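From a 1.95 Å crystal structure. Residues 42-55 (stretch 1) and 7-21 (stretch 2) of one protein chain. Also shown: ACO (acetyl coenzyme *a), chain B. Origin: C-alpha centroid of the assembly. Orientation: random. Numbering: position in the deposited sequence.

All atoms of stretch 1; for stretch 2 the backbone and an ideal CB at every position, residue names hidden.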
# COMPACT_ATOMS: atom_id res chain seq x y z
N ALA A 42 -11.96 13.57 28.53
CA ALA A 42 -12.42 14.51 27.49
C ALA A 42 -11.55 14.36 26.23
O ALA A 42 -10.35 14.22 26.34
CB ALA A 42 -12.36 15.92 27.97
N PRO A 43 -12.17 14.43 25.05
CA PRO A 43 -11.39 14.15 23.82
C PRO A 43 -10.58 15.35 23.35
O PRO A 43 -10.99 16.48 23.60
CB PRO A 43 -12.46 13.65 22.85
CG PRO A 43 -13.70 14.46 23.22
CD PRO A 43 -13.62 14.49 24.79
N ASP A 44 -9.45 15.17 22.67
CA ASP A 44 -8.80 16.31 22.01
C ASP A 44 -9.74 16.99 21.00
O ASP A 44 -9.74 18.21 20.84
CB ASP A 44 -7.54 15.82 21.29
CG ASP A 44 -6.45 15.46 22.26
OD1 ASP A 44 -6.41 16.11 23.34
OD2 ASP A 44 -5.65 14.56 21.94
N VAL A 45 -10.60 16.23 20.35
CA VAL A 45 -11.50 16.80 19.33
C VAL A 45 -12.82 16.16 19.58
O VAL A 45 -12.96 14.95 19.58
CB VAL A 45 -11.00 16.56 17.81
CG1 VAL A 45 -12.10 16.87 16.89
CG2 VAL A 45 -9.96 17.56 17.51
N TRP A 46 -13.83 17.00 19.76
CA TRP A 46 -15.13 16.47 20.01
C TRP A 46 -16.01 16.79 18.82
O TRP A 46 -16.02 17.92 18.36
CB TRP A 46 -15.72 17.15 21.30
CG TRP A 46 -17.13 16.68 21.53
CD1 TRP A 46 -17.61 15.41 21.39
CD2 TRP A 46 -18.26 17.48 21.92
NE1 TRP A 46 -18.97 15.38 21.65
CE2 TRP A 46 -19.38 16.65 21.94
CE3 TRP A 46 -18.41 18.85 22.26
CZ2 TRP A 46 -20.66 17.10 22.37
CZ3 TRP A 46 -19.71 19.32 22.56
CH2 TRP A 46 -20.80 18.44 22.63
N VAL A 47 -16.75 15.81 18.33
CA VAL A 47 -17.54 15.97 17.11
C VAL A 47 -19.03 15.76 17.34
O VAL A 47 -19.55 14.64 17.26
CB VAL A 47 -16.97 14.94 16.05
CG1 VAL A 47 -17.64 15.12 14.70
CG2 VAL A 47 -15.48 15.18 15.94
N PRO A 48 -19.77 16.85 17.61
CA PRO A 48 -21.20 16.58 17.55
C PRO A 48 -21.61 16.15 16.15
O PRO A 48 -21.45 16.92 15.21
CB PRO A 48 -21.81 17.96 17.79
CG PRO A 48 -20.83 18.69 18.69
CD PRO A 48 -19.45 18.18 18.19
N ASP A 49 -22.22 15.00 16.03
CA ASP A 49 -22.41 14.36 14.76
C ASP A 49 -23.78 14.39 14.21
O ASP A 49 -24.51 13.44 14.44
CB ASP A 49 -21.90 12.93 14.86
CG ASP A 49 -21.78 12.23 13.54
OD1 ASP A 49 -22.00 12.88 12.50
OD2 ASP A 49 -21.56 11.00 13.55
N ASN A 50 -24.06 15.38 13.35
CA ASN A 50 -25.31 15.44 12.63
C ASN A 50 -25.49 14.50 11.46
O ASN A 50 -26.54 14.55 10.80
CB ASN A 50 -25.59 16.88 12.19
CG ASN A 50 -27.09 17.25 12.37
OD1 ASN A 50 -27.72 16.89 13.39
ND2 ASN A 50 -27.66 17.94 11.40
N GLU A 51 -24.48 13.67 11.19
CA GLU A 51 -24.56 12.75 10.05
C GLU A 51 -24.87 11.36 10.57
O GLU A 51 -25.95 11.22 11.19
CB GLU A 51 -23.27 12.77 9.20
CG GLU A 51 -23.50 12.08 7.85
CD GLU A 51 -22.39 11.09 7.50
OE1 GLU A 51 -21.78 10.52 8.40
OE2 GLU A 51 -22.17 10.77 6.32
N ASP A 52 -23.99 10.37 10.39
CA ASP A 52 -24.41 8.98 10.66
C ASP A 52 -24.77 8.63 12.12
O ASP A 52 -25.44 7.63 12.36
CB ASP A 52 -23.60 7.88 9.95
CG ASP A 52 -23.91 7.86 8.42
OD1 ASP A 52 -24.76 8.64 7.92
OD2 ASP A 52 -23.43 7.01 7.65
N ALA A 53 -24.34 9.43 13.07
CA ALA A 53 -24.76 9.19 14.47
C ALA A 53 -26.23 9.48 14.74
O ALA A 53 -26.77 8.99 15.73
CB ALA A 53 -23.89 10.00 15.42
N THR A 54 -26.86 10.23 13.83
CA THR A 54 -28.17 10.85 14.00
C THR A 54 -29.12 10.35 12.92
O THR A 54 -28.81 10.34 11.71
CB THR A 54 -28.06 12.38 14.00
OG1 THR A 54 -27.10 12.72 15.00
CG2 THR A 54 -29.38 13.03 14.34
N ALA A 55 -30.30 9.91 13.34
CA ALA A 55 -31.32 9.49 12.39
C ALA A 55 -31.65 10.65 11.48
O ALA A 55 -31.66 11.80 11.93
CB ALA A 55 -32.56 8.96 13.13
N UNK A 7 -3.69 24.99 15.61
CA UNK A 7 -3.22 24.89 17.01
C UNK A 7 -2.85 23.47 17.46
O UNK A 7 -1.90 23.34 18.27
CB UNK A 7 -4.30 25.43 17.94
N UNK A 8 -3.63 22.44 17.07
CA UNK A 8 -3.32 21.12 17.65
C UNK A 8 -2.39 20.45 16.66
O UNK A 8 -2.81 20.02 15.59
CB UNK A 8 -4.57 20.28 17.91
N UNK A 9 -1.15 20.32 17.08
CA UNK A 9 -0.20 19.55 16.34
C UNK A 9 -0.46 18.03 16.34
O UNK A 9 -0.18 17.35 15.35
CB UNK A 9 1.19 19.83 16.90
N UNK A 10 -1.02 17.51 17.43
CA UNK A 10 -1.37 16.09 17.57
C UNK A 10 -2.79 16.00 18.08
O UNK A 10 -3.17 16.84 18.93
CB UNK A 10 -0.41 15.36 18.51
N UNK A 11 -3.54 14.98 17.64
CA UNK A 11 -4.92 14.72 18.02
C UNK A 11 -4.98 13.24 18.36
O UNK A 11 -4.74 12.38 17.51
CB UNK A 11 -5.91 15.10 16.91
N UNK A 12 -5.25 12.89 19.64
CA UNK A 12 -5.33 11.50 20.06
C UNK A 12 -6.71 10.95 19.86
O UNK A 12 -6.83 9.75 19.59
CB UNK A 12 -4.92 11.35 21.53
N UNK A 13 -7.76 11.77 20.03
CA UNK A 13 -9.09 11.18 20.20
C UNK A 13 -9.98 12.13 19.44
O UNK A 13 -9.79 13.33 19.54
CB UNK A 13 -9.51 11.02 21.66
N UNK A 14 -10.92 11.57 18.69
CA UNK A 14 -11.86 12.25 17.82
C UNK A 14 -13.13 11.56 18.25
O UNK A 14 -13.40 10.42 17.84
CB UNK A 14 -11.55 12.14 16.33
N UNK A 15 -13.96 12.23 19.07
CA UNK A 15 -15.13 11.52 19.65
C UNK A 15 -16.45 11.97 19.09
O UNK A 15 -16.71 13.16 19.20
CB UNK A 15 -15.16 11.71 21.17
N UNK A 16 -17.28 11.14 18.47
CA UNK A 16 -18.54 11.65 17.97
C UNK A 16 -19.70 11.41 18.97
O UNK A 16 -19.78 10.33 19.56
CB UNK A 16 -18.86 11.00 16.62
N UNK A 17 -20.66 12.34 19.01
CA UNK A 17 -21.89 12.20 19.82
C UNK A 17 -23.15 12.47 19.00
O UNK A 17 -23.24 13.44 18.27
CB UNK A 17 -21.85 13.15 21.02
N UNK A 18 -24.18 11.62 19.10
CA UNK A 18 -25.40 11.93 18.33
C UNK A 18 -25.97 13.29 18.76
O UNK A 18 -25.86 13.67 19.92
CB UNK A 18 -26.45 10.83 18.52
N UNK A 19 -26.52 14.09 17.84
CA UNK A 19 -26.89 15.45 18.21
C UNK A 19 -28.37 15.52 18.65
O UNK A 19 -28.78 16.50 19.27
CB UNK A 19 -26.64 16.40 17.04
N UNK A 20 -29.15 14.50 18.32
CA UNK A 20 -30.58 14.47 18.59
C UNK A 20 -31.11 13.03 18.59
O UNK A 20 -31.20 12.40 17.54
CB UNK A 20 -31.33 15.31 17.56
N UNK A 21 -31.50 12.50 19.76
CA UNK A 21 -31.98 11.12 19.84
C UNK A 21 -33.48 11.11 20.15
O UNK A 21 -33.96 11.95 20.90
CB UNK A 21 -31.21 10.34 20.90
N1A ACO B . -21.62 10.66 23.27
C2A ACO B . -22.12 11.08 24.45
N3A ACO B . -22.45 10.20 25.41
C4A ACO B . -22.32 8.85 25.26
C5A ACO B . -21.77 8.37 23.98
C6A ACO B . -21.45 9.37 22.93
N6A ACO B . -21.00 8.87 21.75
N7A ACO B . -21.73 7.03 24.03
C8A ACO B . -22.23 6.68 25.24
N9A ACO B . -22.53 7.75 25.98
C1B ACO B . -23.07 7.67 27.38
C2B ACO B . -24.04 6.49 27.43
O2B ACO B . -25.33 6.94 27.00
C3B ACO B . -23.98 6.06 28.88
O3B ACO B . -24.79 7.05 29.53
P3B ACO B . -25.56 6.87 30.98
O7A ACO B . -24.61 7.68 31.85
O8A ACO B . -25.57 5.37 31.12
O9A ACO B . -26.95 7.45 30.81
C4B ACO B . -22.52 6.29 29.22
O4B ACO B . -22.07 7.35 28.36
C5B ACO B . -21.67 5.06 28.90
O5B ACO B . -22.19 4.50 27.70
P1A ACO B . -21.76 3.04 27.19
O1A ACO B . -22.26 1.91 28.03
O2A ACO B . -20.27 3.11 27.07
O3A ACO B . -22.35 2.78 25.72
P2A ACO B . -23.90 2.46 25.46
O4A ACO B . -24.50 3.49 26.36
O5A ACO B . -24.05 0.96 25.39
O6A ACO B . -24.21 2.89 23.92
CBP ACO B . -23.70 3.40 21.57
CCP ACO B . -23.45 2.49 22.78
CDP ACO B . -25.18 3.40 21.18
CEP ACO B . -22.92 2.82 20.40
CAP ACO B . -23.31 4.86 21.85
OAP ACO B . -22.03 4.78 22.45
C9P ACO B . -23.21 5.73 20.61
O9P ACO B . -24.23 6.07 20.01
N8P ACO B . -21.97 6.05 20.22
C7P ACO B . -21.79 6.90 19.04
C6P ACO B . -22.07 6.17 17.72
C5P ACO B . -21.58 7.11 16.63
O5P ACO B . -21.07 8.19 16.95
N4P ACO B . -21.68 6.66 15.38
C3P ACO B . -21.23 7.38 14.21
C2P ACO B . -19.70 7.48 14.15
S1P ACO B . -19.33 5.99 13.27
C ACO B . -19.59 6.22 11.62
O ACO B . -20.25 7.14 11.17
CH3 ACO B . -19.02 5.19 10.70

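Stretch 2 begins away from stretch 1 and then runs as a strand parallel to 45-49. Positions 7, 9, 10 and 21 have nothing of stretch 1 near their CB, leaving the choice open; they are Asp 7, Glu 9, Phe 10 and Val 21. Position 8 is also distant, but its CA-to-CB bond points toward stretch 1, where the carboxylate of Asp 44 favours a long basic side chain. It is Arg 8, whose NH1 forms a salt bridge with Asp 44 OD1 at 2.8 Å.

At position 11 the CB lies 4.8 Å from Val 45 CG2, and a modest apolar group would fit. Val 11 places CG1 4.0 Å from that same CG2. Position 12 has its CB 3.3 Å from Asp 44 OD2, so a basic or other donor side chain is expected. Arg 12 answers the carboxylate with both backbone and guanidinium: N and NE each lie 2.9 Å from Asp 44 OD2, and NH2 donates to OD1.

The CA-to-CB bond of position 13 points toward stretch 1, and its CB lies 4.3 Å from Asp 44 N, an amide with no acceptor within stretch 1; a short acceptor such as Ser, Thr or Asp would serve. Thr 13 OG1 accepts from Asp 44 N at 2.9 Å. Position 14 shares a sheet face with Val 45 and Val 47, inviting an apolar or aromatic group. The ring of Phe 14 receives Val 47 CG2 over one face, 3.7 Å from its centroid. Position 15 turns to the other face, its CB 3.7 Å from Pro 43 CB and 4.4 Å from Trp 46 CD1, where a large apolar residue suits. Phe 15 packs obliquely against the indole, while its N and O bond to Val 45 O and Val 47 N.

Position 16, with its CB 4.0 Å from Asp 49 CB and the cofactor nearby, suits a small or branched residue, perhaps a donor. Thr 16 OG1 donates to ACO O5P at 2.8 Å. At position 17 the CB is 3.7 Å from Trp 46 NE1, calling for a small acceptor. Ser 17 OG accepts from that NE1 at 3.0 Å and donates to ACO N1A at 2.8 Å.

Position 18, with phi -60°, admits proline or another compact residue beside Ala 53; Pro 18 CG lies 4.0 Å from Ala 53 CB. Position 19 faces Asn 50 OD1, 3.8 Å from its CB, and favours a short donor. Thr 19 OG1 donates to that OD1 at 2.9 Å. The CB of position 20 lies 4.4 Å from Thr 54 CG2 and many residues would suit; it is Ala 20.

Stretch 2 (7-21) DREFVRTFFTSPTAV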
# COMPACT_ATOMS: atom_id res chain seq x y z
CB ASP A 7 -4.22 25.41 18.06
CG ASP A 7 -4.56 26.90 17.91
OD1 ASP A 7 -3.86 27.67 17.19
OD2 ASP A 7 -5.58 27.26 18.55
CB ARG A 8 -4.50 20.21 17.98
CG ARG A 8 -5.25 20.35 19.34
CD ARG A 8 -4.41 20.63 20.59
NE ARG A 8 -3.54 19.52 21.04
CZ ARG A 8 -3.94 18.47 21.75
NH1 ARG A 8 -5.21 18.35 22.12
NH2 ARG A 8 -3.05 17.54 22.08
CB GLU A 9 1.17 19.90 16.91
CG GLU A 9 2.29 19.45 16.06
CD GLU A 9 3.59 19.96 16.66
OE1 GLU A 9 3.52 21.06 17.26
OE2 GLU A 9 4.63 19.29 16.55
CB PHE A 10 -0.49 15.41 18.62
CG PHE A 10 0.96 15.30 18.24
CD1 PHE A 10 1.46 14.12 17.70
CD2 PHE A 10 1.84 16.33 18.49
CE1 PHE A 10 2.82 13.98 17.39
CE2 PHE A 10 3.20 16.24 18.11
CZ PHE A 10 3.68 15.05 17.56
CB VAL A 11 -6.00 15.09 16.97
CG1 VAL A 11 -7.36 14.53 17.31
CG2 VAL A 11 -6.14 16.59 16.80
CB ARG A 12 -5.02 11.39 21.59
CG ARG A 12 -3.58 11.76 21.94
CD ARG A 12 -3.41 11.86 23.48
NE ARG A 12 -4.14 13.06 23.91
CZ ARG A 12 -4.29 13.39 25.19
NH1 ARG A 12 -3.79 12.61 26.14
NH2 ARG A 12 -4.86 14.55 25.49
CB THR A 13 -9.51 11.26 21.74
OG1 THR A 13 -8.84 12.38 22.30
CG2 THR A 13 -8.87 10.12 22.48
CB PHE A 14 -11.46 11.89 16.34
CG PHE A 14 -12.35 12.45 15.27
CD1 PHE A 14 -12.07 13.66 14.65
CD2 PHE A 14 -13.37 11.67 14.76
CE1 PHE A 14 -12.89 14.16 13.64
CE2 PHE A 14 -14.16 12.12 13.73
CZ PHE A 14 -13.93 13.36 13.14
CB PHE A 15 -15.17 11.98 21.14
CG PHE A 15 -16.29 11.40 21.99
CD1 PHE A 15 -16.74 10.11 21.83
CD2 PHE A 15 -16.76 12.15 23.10
CE1 PHE A 15 -17.79 9.57 22.65
CE2 PHE A 15 -17.79 11.63 23.95
CZ PHE A 15 -18.27 10.32 23.73
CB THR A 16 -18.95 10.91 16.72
OG1 THR A 16 -18.60 9.55 16.95
CG2 THR A 16 -18.08 11.45 15.45
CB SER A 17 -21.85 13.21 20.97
OG SER A 17 -20.75 12.91 21.82
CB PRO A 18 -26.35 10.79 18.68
CG PRO A 18 -25.45 9.71 19.14
CD PRO A 18 -24.28 10.35 19.83
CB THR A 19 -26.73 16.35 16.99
OG1 THR A 19 -27.58 15.75 16.01
CG2 THR A 19 -25.29 16.28 16.48
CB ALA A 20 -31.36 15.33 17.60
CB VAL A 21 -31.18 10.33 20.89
CG1 VAL A 21 -31.61 8.87 20.96
CG2 VAL A 21 -29.70 10.42 20.58
O HOH W 1 -7.58 19.82 21.87
O HOH W 2 -30.82 10.05 16.25
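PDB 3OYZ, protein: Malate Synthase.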